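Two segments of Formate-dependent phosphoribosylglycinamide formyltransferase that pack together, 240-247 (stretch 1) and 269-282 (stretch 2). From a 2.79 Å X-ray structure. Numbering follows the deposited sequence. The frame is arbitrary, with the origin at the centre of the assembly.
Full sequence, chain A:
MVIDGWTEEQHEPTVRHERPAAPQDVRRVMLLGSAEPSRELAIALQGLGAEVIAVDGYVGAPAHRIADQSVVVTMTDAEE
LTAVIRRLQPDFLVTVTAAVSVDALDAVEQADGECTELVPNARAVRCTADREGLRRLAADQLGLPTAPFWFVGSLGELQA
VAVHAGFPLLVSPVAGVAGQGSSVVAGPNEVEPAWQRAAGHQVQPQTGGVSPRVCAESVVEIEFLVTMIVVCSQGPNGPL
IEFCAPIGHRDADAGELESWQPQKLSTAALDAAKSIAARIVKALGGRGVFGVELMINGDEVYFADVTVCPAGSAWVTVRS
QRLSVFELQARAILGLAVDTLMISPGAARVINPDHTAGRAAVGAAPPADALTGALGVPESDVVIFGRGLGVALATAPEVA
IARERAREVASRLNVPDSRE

Stretch 1 (240-247) LIEFCAPI
Stretch 2 (269-282) ALDAAKSIAARIVK

Residues 240-243 form the end of a β-strand that begins earlier in the chain, with phi/psi from -133/112 at Ile 241 to -113/149 at Glu 242; the chain then runs on in extended form through Cys 244 (-79/168), Ala 245 (-67/141) and Pro 246 (-52/140). Residues 269-282 are helical throughout, phi -52 to -80° and psi -30 to -54°, within a helix that extends beyond both ends. Its i to i+4 hydrogen bonds include Ala 277 N to Ala 273 O at 2.8 Å, Ala 278 N to Lys 274 O at 2.7 Å and Lys 282 N to Ala 278 O at 3.1 Å. Strand and helix run in roughly opposing directions, at 140°, and their axes approach to 10.3 Å. The register therefore descends the helix as stretch 1 advances: CA of Ile 241 lies 8.3 Å from CA of Ala 278, CA of Phe 243 lies 7.5 Å from CA of Lys 274, and CA of Pro 246 lies 8.6 Å from CA of Leu 270.

No hydrogen bond crosses between the stretches; apolar packing dominates a small contact that buries 326 Å² in all. Strand alternation points the CA-to-CB bonds of Ile 241 and Phe 243 toward the helix, leaving Leu 240 and Glu 242 out of reach. Phe 243 gives up the most surface, 91 Å². With chi1 -60° (m) and chi2 85°, the Phe 243 ring meets Ala 278 and Ala 277 at its edge: CZ is 3.6 Å from CB of Ala 278, and CE2 is 4.1 Å from CB of Ala 277. These short methyl side chains let the ring come close to the helix backbone, where Phe 243 CE2 lies 3.7 Å from Lys 274 O. Over one ring face lies the aliphatic part of Lys 274, whose CG is 4.3 Å from Phe 243 CD2. The m, t, t, t rotamer of this lysine keeps its chain extended, so methylenes cover the aromatic surface while the amine belongs to an exposed residue.

Ile 241, chi1 175° (t) and chi2 off-well at 145°, brings CD1 to 4.3 Å from CG1 of Val 281 (chi1 162°, t), a looser contact between branched side chains. At the other end, Pro 246 CA-to-CB points toward the helix, ring C-gamma exo. The CA-to-CB bond of Leu 270 lies sideways to stretch 1, but its t, p rotamer carries the end nearer, placing CD1 3.9 Å from Pro 246 CG. The proline ring offers an apolar surface beyond the strand.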

ATOM      1  N   LEU A 240     -16.778  13.943   8.390  1.00 55.23           N
ATOM      2  CA  LEU A 240     -17.179  12.684   7.792  1.00 51.98           C
ATOM      3  C   LEU A 240     -17.085  11.591   8.846  1.00 50.55           C
ATOM      4  O   LEU A 240     -16.146  11.577   9.650  1.00 52.60           O
ATOM      5  CB  LEU A 240     -16.281  12.322   6.613  1.00 63.84           C
ATOM      6  CG  LEU A 240     -16.200  13.247   5.403  1.00 69.56           C
ATOM      7  CD1 LEU A 240     -15.232  12.672   4.387  1.00 59.24           C
ATOM      8  CD2 LEU A 240     -17.574  13.431   4.787  1.00 75.95           C
ATOM      9  N   ILE A 241     -18.046  10.667   8.847  1.00 43.77           N
ATOM     10  CA  ILE A 241     -17.887   9.438   9.619  1.00 47.85           C
ATOM     11  C   ILE A 241     -18.274   8.247   8.738  1.00 46.19           C
ATOM     12  O   ILE A 241     -19.448   8.081   8.388  1.00 45.08           O
ATOM     13  CB  ILE A 241     -18.679   9.446  10.930  1.00 52.86           C
ATOM     14  CG1 ILE A 241     -18.548   8.087  11.617  1.00 48.26           C
ATOM     15  CG2 ILE A 241     -20.122   9.839  10.695  1.00 69.62           C
ATOM     16  CD1 ILE A 241     -18.513   8.174  13.142  1.00 55.84           C
ATOM     17  N   GLU A 242     -17.286   7.424   8.380  1.00 45.49           N
ATOM     18  CA  GLU A 242     -17.439   6.307   7.465  1.00 48.81           C
ATOM     19  C   GLU A 242     -17.237   4.994   8.201  1.00 44.40           C
ATOM     20  O   GLU A 242     -16.450   4.909   9.148  1.00 58.96           O
ATOM     21  CB  GLU A 242     -16.420   6.374   6.331  1.00 67.06           C
ATOM     22  CG  GLU A 242     -16.338   7.699   5.636  1.00 80.75           C
ATOM     23  CD  GLU A 242     -17.191   7.733   4.407  1.00 93.54           C
ATOM     24  OE1 GLU A 242     -18.421   7.564   4.544  1.00102.24           O
ATOM     25  OE2 GLU A 242     -16.633   7.907   3.305  1.00 98.97           O
ATOM     26  N   PHE A 243     -17.924   3.956   7.727  1.00 42.45           N
ATOM     27  CA  PHE A 243     -17.784   2.614   8.267  1.00 37.19           C
ATOM     28  C   PHE A 243     -17.188   1.686   7.217  1.00 42.56           C
ATOM     29  O   PHE A 243     -17.614   1.670   6.063  1.00 39.99           O
ATOM     30  CB  PHE A 243     -19.129   2.073   8.743  1.00 39.11           C
ATOM     31  CG  PHE A 243     -19.755   2.896   9.825  1.00 58.40           C
ATOM     32  CD1 PHE A 243     -20.528   3.996   9.517  1.00 59.98           C
ATOM     33  CD2 PHE A 243     -19.564   2.567  11.158  1.00 69.87           C
ATOM     34  CE1 PHE A 243     -21.102   4.761  10.517  1.00 61.57           C
ATOM     35  CE2 PHE A 243     -20.134   3.315  12.156  1.00 70.82           C
ATOM     36  CZ  PHE A 243     -20.907   4.417  11.840  1.00 61.56           C
ATOM     37  N   CYS A 244     -16.211   0.900   7.617  1.00 45.58           N
ATOM     38  CA  CYS A 244     -15.773  -0.105   6.677  1.00 42.71           C
ATOM     39  C   CYS A 244     -16.743  -1.287   6.696  1.00 42.45           C
ATOM     40  O   CYS A 244     -17.647  -1.361   7.531  1.00 54.27           O
ATOM     41  CB  CYS A 244     -14.345  -0.504   6.996  1.00 53.16           C
ATOM     42  SG  CYS A 244     -13.230   0.879   6.619  1.00 59.79           S
ATOM     43  N   ALA A 245     -16.602  -2.178   5.716  1.00 37.76           N
ATOM     44  CA  ALA A 245     -17.325  -3.443   5.765  1.00 39.14           C
ATOM     45  C   ALA A 245     -16.787  -4.279   6.921  1.00 38.24           C
ATOM     46  O   ALA A 245     -15.579  -4.272   7.178  1.00 46.64           O
ATOM     47  CB  ALA A 245     -17.199  -4.224   4.446  1.00 24.60           C
ATOM     48  N   PRO A 246     -17.656  -4.991   7.639  1.00 33.50           N
ATOM     49  CA  PRO A 246     -17.204  -5.764   8.804  1.00 37.31           C
ATOM     50  C   PRO A 246     -16.038  -6.661   8.437  1.00 34.22           C
ATOM     51  O   PRO A 246     -16.016  -7.263   7.361  1.00 38.83           O
ATOM     52  CB  PRO A 246     -18.439  -6.589   9.188  1.00 32.24           C
ATOM     53  CG  PRO A 246     -19.579  -5.825   8.652  1.00 34.58           C
ATOM     54  CD  PRO A 246     -19.091  -5.176   7.374  1.00 33.51           C
ATOM     55  N   ILE A 247     -15.063  -6.749   9.338  1.00 24.05           N
ATOM     56  CA  ILE A 247     -13.910  -7.621   9.173  1.00 27.03           C
ATOM     57  C   ILE A 247     -14.053  -8.745  10.191  1.00 38.25           C
ATOM     58  O   ILE A 247     -14.092  -8.485  11.403  1.00 27.30           O
ATOM     59  CB  ILE A 247     -12.592  -6.850   9.346  1.00 24.70           C
ATOM     60  CG1 ILE A 247     -12.422  -5.805   8.247  1.00 24.40           C
ATOM     61  CG2 ILE A 247     -11.364  -7.784   9.317  1.00 24.63           C
ATOM     62  CD1 ILE A 247     -11.135  -4.961   8.479  1.00 24.59           C
ATOM     63  N   ALA A 269     -28.271  -7.539  12.757  1.00 23.18           N
ATOM     64  CA  ALA A 269     -26.917  -7.552  13.297  1.00 37.22           C
ATOM     65  C   ALA A 269     -26.108  -6.366  12.784  1.00 30.70           C
ATOM     66  O   ALA A 269     -25.384  -5.723  13.555  1.00 32.61           O
ATOM     67  CB  ALA A 269     -26.215  -8.871  12.973  1.00 37.55           C
ATOM     68  N   LEU A 270     -26.239  -6.042  11.500  1.00 32.45           N
ATOM     69  CA  LEU A 270     -25.446  -4.937  10.960  1.00 39.33           C
ATOM     70  C   LEU A 270     -25.929  -3.599  11.496  1.00 38.17           C
ATOM     71  O   LEU A 270     -25.116  -2.705  11.751  1.00 35.06           O
ATOM     72  CB  LEU A 270     -25.469  -4.951   9.429  1.00 32.51           C
ATOM     73  CG  LEU A 270     -24.603  -3.898   8.734  1.00 36.02           C
ATOM     74  CD1 LEU A 270     -23.115  -4.247   8.762  1.00 31.37           C
ATOM     75  CD2 LEU A 270     -25.060  -3.716   7.333  1.00 29.86           C
ATOM     76  N   ASP A 271     -27.245  -3.443  11.691  1.00 56.64           N
ATOM     77  CA  ASP A 271     -27.766  -2.210  12.289  1.00 51.47           C
ATOM     78  C   ASP A 271     -27.236  -2.032  13.702  1.00 48.71           C
ATOM     79  O   ASP A 271     -26.774  -0.949  14.075  1.00 37.01           O
ATOM     80  CB  ASP A 271     -29.297  -2.210  12.300  1.00 69.10           C
ATOM     81  CG  ASP A 271     -29.891  -2.262  10.902  1.00106.50           C
ATOM     82  OD1 ASP A 271     -29.309  -1.659   9.976  1.00120.85           O
ATOM     83  OD2 ASP A 271     -30.942  -2.917  10.725  1.00120.60           O
ATOM     84  N   ALA A 272     -27.285  -3.101  14.499  1.00 43.62           N
ATOM     85  CA  ALA A 272     -26.709  -3.049  15.838  1.00 38.57           C
ATOM     86  C   ALA A 272     -25.236  -2.649  15.793  1.00 43.59           C
ATOM     87  O   ALA A 272     -24.790  -1.798  16.567  1.00 31.85           O
ATOM     88  CB  ALA A 272     -26.874  -4.411  16.523  1.00 29.49           C
ATOM     89  N   ALA A 273     -24.462  -3.275  14.897  1.00 43.01           N
ATOM     90  CA  ALA A 273     -23.019  -3.065  14.881  1.00 42.17           C
ATOM     91  C   ALA A 273     -22.671  -1.619  14.543  1.00 43.91           C
ATOM     92  O   ALA A 273     -21.872  -0.987  15.236  1.00 45.85           O
ATOM     93  CB  ALA A 273     -22.346  -4.032  13.895  1.00 48.63           C
ATOM     94  N   LYS A 274     -23.253  -1.084  13.465  1.00 41.06           N
ATOM     95  CA  LYS A 274     -23.038   0.317  13.130  1.00 41.97           C
ATOM     96  C   LYS A 274     -23.387   1.209  14.313  1.00 40.99           C
ATOM     97  O   LYS A 274     -22.633   2.122  14.677  1.00 44.27           O
ATOM     98  CB  LYS A 274     -23.876   0.701  11.914  1.00 53.79           C
ATOM     99  CG  LYS A 274     -23.246   0.388  10.547  1.00 62.83           C
ATOM    100  CD  LYS A 274     -23.910   1.258   9.474  1.00 78.07           C
ATOM    101  CE  LYS A 274     -23.684   0.762   8.057  1.00 87.05           C
ATOM    102  NZ  LYS A 274     -24.574   1.485   7.085  1.00 93.85           N
ATOM    103  N   SER A 275     -24.533   0.934  14.934  1.00 45.66           N
ATOM    104  CA  SER A 275     -25.002   1.754  16.040  1.00 46.86           C
ATOM    105  C   SER A 275     -23.976   1.786  17.173  1.00 43.92           C
ATOM    106  O   SER A 275     -23.545   2.863  17.611  1.00 33.00           O
ATOM    107  CB  SER A 275     -26.345   1.217  16.517  1.00 41.90           C
ATOM    108  OG  SER A 275     -27.029   2.175  17.268  1.00 50.81           O
ATOM    109  N   ILE A 276     -23.545   0.602  17.623  1.00 28.02           N
ATOM    110  CA  ILE A 276     -22.542   0.475  18.687  1.00 34.23           C
ATOM    111  C   ILE A 276     -21.223   1.129  18.282  1.00 38.33           C
ATOM    112  O   ILE A 276     -20.657   1.941  19.031  1.00 36.70           O
ATOM    113  CB  ILE A 276     -22.317  -1.009  19.035  1.00 41.74           C
ATOM    114  CG1 ILE A 276     -23.555  -1.616  19.670  1.00 44.70           C
ATOM    115  CG2 ILE A 276     -21.064  -1.186  19.885  1.00 25.12           C
ATOM    116  CD1 ILE A 276     -23.500  -3.130  19.747  1.00 47.24           C
ATOM    117  N   ALA A 277     -20.690   0.739  17.117  1.00 46.02           N
ATOM    118  CA  ALA A 277     -19.460   1.344  16.607  1.00 46.69           C
ATOM    119  C   ALA A 277     -19.557   2.870  16.594  1.00 38.55           C
ATOM    120  O   ALA A 277     -18.675   3.563  17.118  1.00 34.12           O
ATOM    121  CB  ALA A 277     -19.145   0.810  15.208  1.00 42.73           C
ATOM    122  N   ALA A 278     -20.654   3.410  16.048  1.00 27.94           N
ATOM    123  CA  ALA A 278     -20.788   4.862  15.930  1.00 36.07           C
ATOM    124  C   ALA A 278     -20.842   5.540  17.288  1.00 40.54           C
ATOM    125  O   ALA A 278     -20.349   6.661  17.449  1.00 42.75           O
ATOM    126  CB  ALA A 278     -22.032   5.216  15.131  1.00 25.60           C
ATOM    127  N   ARG A 279     -21.448   4.883  18.282  1.00 47.02           N
ATOM    128  CA  ARG A 279     -21.654   5.591  19.543  1.00 39.07           C
ATOM    129  C   ARG A 279     -20.382   5.623  20.389  1.00 41.00           C
ATOM    130  O   ARG A 279     -20.030   6.672  20.928  1.00 43.55           O
ATOM    131  CB  ARG A 279     -22.843   4.989  20.297  1.00 37.15           C
ATOM    132  CG  ARG A 279     -24.147   5.162  19.527  1.00 58.36           C
ATOM    133  CD  ARG A 279     -25.389   4.680  20.264  1.00 72.19           C
ATOM    134  NE  ARG A 279     -25.977   5.776  21.015  1.00 84.16           N
ATOM    135  CZ  ARG A 279     -25.671   6.040  22.277  1.00105.32           C
ATOM    136  NH1 ARG A 279     -24.799   5.270  22.910  1.00114.05           N
ATOM    137  NH2 ARG A 279     -26.230   7.066  22.909  1.00115.14           N
ATOM    138  N   ILE A 280     -19.645   4.519  20.493  1.00 39.26           N
ATOM    139  CA  ILE A 280     -18.384   4.591  21.226  1.00 49.80           C
ATOM    140  C   ILE A 280     -17.422   5.563  20.549  1.00 50.44           C
ATOM    141  O   ILE A 280     -16.658   6.267  21.227  1.00 37.88           O
ATOM    142  CB  ILE A 280     -17.743   3.198  21.398  1.00 39.05           C
ATOM    143  CG1 ILE A 280     -16.593   3.266  22.398  1.00 33.11           C
ATOM    144  CG2 ILE A 280     -17.196   2.677  20.103  1.00 31.17           C
ATOM    145  CD1 ILE A 280     -17.052   3.542  23.783  1.00 36.15           C
ATOM    146  N   VAL A 281     -17.461   5.662  19.214  1.00 39.96           N
ATOM    147  CA  VAL A 281     -16.481   6.502  18.541  1.00 50.43           C
ATOM    148  C   VAL A 281     -16.808   7.970  18.756  1.00 57.35           C
ATOM    149  O   VAL A 281     -15.905   8.788  18.985  1.00 57.92           O
ATOM    150  CB  VAL A 281     -16.364   6.153  17.045  1.00 51.72           C
ATOM    151  CG1 VAL A 281     -15.686   7.301  16.274  1.00 34.60           C
ATOM    152  CG2 VAL A 281     -15.548   4.867  16.867  1.00 45.59           C
ATOM    153  N   LYS A 282     -18.098   8.335  18.713  1.00 56.37           N
ATOM    154  CA  LYS A 282     -18.458   9.736  18.943  1.00 54.66           C
ATOM    155  C   LYS A 282     -18.180  10.159  20.382  1.00 42.74           C
ATOM    156  O   LYS A 282     -17.850  11.319  20.618  1.00 43.91           O
ATOM    157  CB  LYS A 282     -19.922  10.002  18.587  1.00 56.46           C
ATOM    158  CG  LYS A 282     -20.170  10.308  17.112  1.00 70.43           C
ATOM    159  CD  LYS A 282     -21.614  10.741  16.873  1.00 90.60           C
ATOM    160  CE  LYS A 282     -21.828  11.244  15.447  1.00 94.87           C
ATOM    161  NZ  LYS A 282     -23.273  11.355  15.093  1.00 91.98           N
TER